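Local coordinates for pirin-like protein (Geobacillus kaustophilus, PDB 2P17), which is a pirin-family cupin protein that binds one iron ion per subunit, its biological role not being established, at residues 152-157 / 168-173. Numbering follows the deposited sequence.
Sequences GSSKGV and TMVEMI
With chi1 of Thr168 at -73°, OG1 stands beside the residue's own backbone N and faces Gly152 and Ser153, while CG2, anti to that N, is carried to the outer end of the Ser153 carbonyl. The amide N of Ser153 sends a weak hydrogen bond to Thr168 OG1, long at 3.5 Å yet nearly straight at 164°. CG2 of Thr168 lies 3.5 Å from Ser153 O, so two branches of one side chain meet the N and the O of the same residue from one side. A water closes the arrangement: it donates to Ser153 O at 2.9 Å and sits 2.8 Å from Thr168 OG1. Gly152 CA lies 3.7 Å from Thr168 OG1, and its positive phi suits a residue without a side chain. Farther along, the segments diverge, and Ser154 CB meets Val170 CG1 at 4.1 Å in a light apolar touch. Ser154 OG is hydrogen-bonded to Gln182 OE1 and Arg140 NH1. Strand 167-174 of the C-terminal cupin domain pairs antiparallel with 145-149, and Met169 still bonds to the backbone of Phe150 and Ser151; from Gly152 the chain lifts away into a hairpin, its type I' turn at Ser154 to Val157, away from the iron. Thr168 OG1 weakly takes the N-H of Ser153, whose carbonyl is shared by the water and Gln182, consistent with a modest direct attachment of hairpin to strand.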
# COMPACT_ATOMS: atom_id res chain seq x y z
N GLY A 152 3.45 -9.62 -4.19
CA GLY A 152 3.39 -9.76 -5.64
C GLY A 152 4.77 -9.72 -6.24
O GLY A 152 5.71 -10.30 -5.69
N SER A 153 4.89 -9.07 -7.39
CA SER A 153 6.16 -9.13 -8.11
C SER A 153 6.51 -7.87 -8.86
O SER A 153 5.65 -7.04 -9.17
CB SER A 153 6.15 -10.28 -9.10
OG SER A 153 5.20 -10.02 -10.11
N SER A 154 7.80 -7.74 -9.14
CA SER A 154 8.29 -6.63 -9.93
C SER A 154 9.37 -7.20 -10.84
O SER A 154 10.41 -7.64 -10.36
CB SER A 154 8.84 -5.54 -9.01
OG SER A 154 9.13 -4.34 -9.72
N LYS A 155 9.09 -7.19 -12.14
CA LYS A 155 9.95 -7.81 -13.17
C LYS A 155 10.42 -9.20 -12.73
O LYS A 155 11.60 -9.55 -12.84
CB LYS A 155 11.14 -6.90 -13.53
CG LYS A 155 10.75 -5.54 -14.09
CD LYS A 155 10.40 -5.63 -15.55
CE LYS A 155 10.12 -4.27 -16.14
NZ LYS A 155 10.07 -4.39 -17.62
N GLY A 156 9.48 -9.99 -12.21
CA GLY A 156 9.76 -11.38 -11.86
C GLY A 156 10.32 -11.58 -10.46
O GLY A 156 10.43 -12.72 -10.01
N VAL A 157 10.70 -10.50 -9.78
CA VAL A 157 11.13 -10.59 -8.37
C VAL A 157 9.87 -10.67 -7.51
O VAL A 157 9.05 -9.74 -7.50
CB VAL A 157 12.04 -9.40 -7.95
CG1 VAL A 157 12.43 -9.47 -6.46
CG2 VAL A 157 13.31 -9.38 -8.81
N THR A 168 0.14 -6.56 -5.83
CA THR A 168 1.52 -6.13 -5.96
C THR A 168 1.71 -4.86 -5.15
O THR A 168 0.99 -3.88 -5.35
CB THR A 168 1.90 -5.94 -7.43
OG1 THR A 168 2.02 -7.24 -8.03
CG2 THR A 168 3.21 -5.15 -7.58
N MSE A 169 2.65 -4.90 -4.22
CA MSE A 169 2.97 -3.76 -3.37
C MSE A 169 4.47 -3.62 -3.35
O MSE A 169 5.18 -4.53 -2.93
CB MSE A 169 2.44 -3.95 -1.95
CG MSE A 169 2.79 -2.78 -1.04
SE MSE A 169 2.15 -3.15 0.76
CE MSE A 169 2.79 -1.53 1.64
N VAL A 170 4.95 -2.49 -3.88
CA VAL A 170 6.37 -2.25 -3.98
C VAL A 170 6.74 -0.88 -3.45
O VAL A 170 5.98 0.08 -3.58
CB VAL A 170 6.91 -2.40 -5.43
CG1 VAL A 170 6.68 -3.82 -5.99
CG2 VAL A 170 6.33 -1.35 -6.36
N GLU A 171 7.90 -0.81 -2.82
CA GLU A 171 8.47 0.46 -2.40
C GLU A 171 9.63 0.83 -3.32
O GLU A 171 10.57 0.06 -3.47
CB GLU A 171 8.94 0.36 -0.96
CG GLU A 171 9.53 1.66 -0.41
CD GLU A 171 10.05 1.47 0.98
OE1 GLU A 171 10.50 0.34 1.27
OE2 GLU A 171 10.04 2.44 1.75
N MSE A 172 9.54 2.01 -3.93
CA MSE A 172 10.60 2.49 -4.81
C MSE A 172 11.35 3.63 -4.18
O MSE A 172 10.73 4.57 -3.67
CB MSE A 172 10.04 2.96 -6.14
CG MSE A 172 9.25 1.94 -6.87
SE MSE A 172 8.88 2.63 -8.63
CE MSE A 172 7.46 1.53 -8.99
N ILE A 173 12.67 3.54 -4.22
CA ILE A 173 13.55 4.64 -3.85
C ILE A 173 14.39 4.91 -5.09
O ILE A 173 15.15 4.04 -5.54
CB ILE A 173 14.45 4.30 -2.65
CG1 ILE A 173 13.60 3.93 -1.42
CG2 ILE A 173 15.34 5.50 -2.34
CD1 ILE A 173 14.42 3.43 -0.21
O HOH W 1 3.10 -7.18 -10.58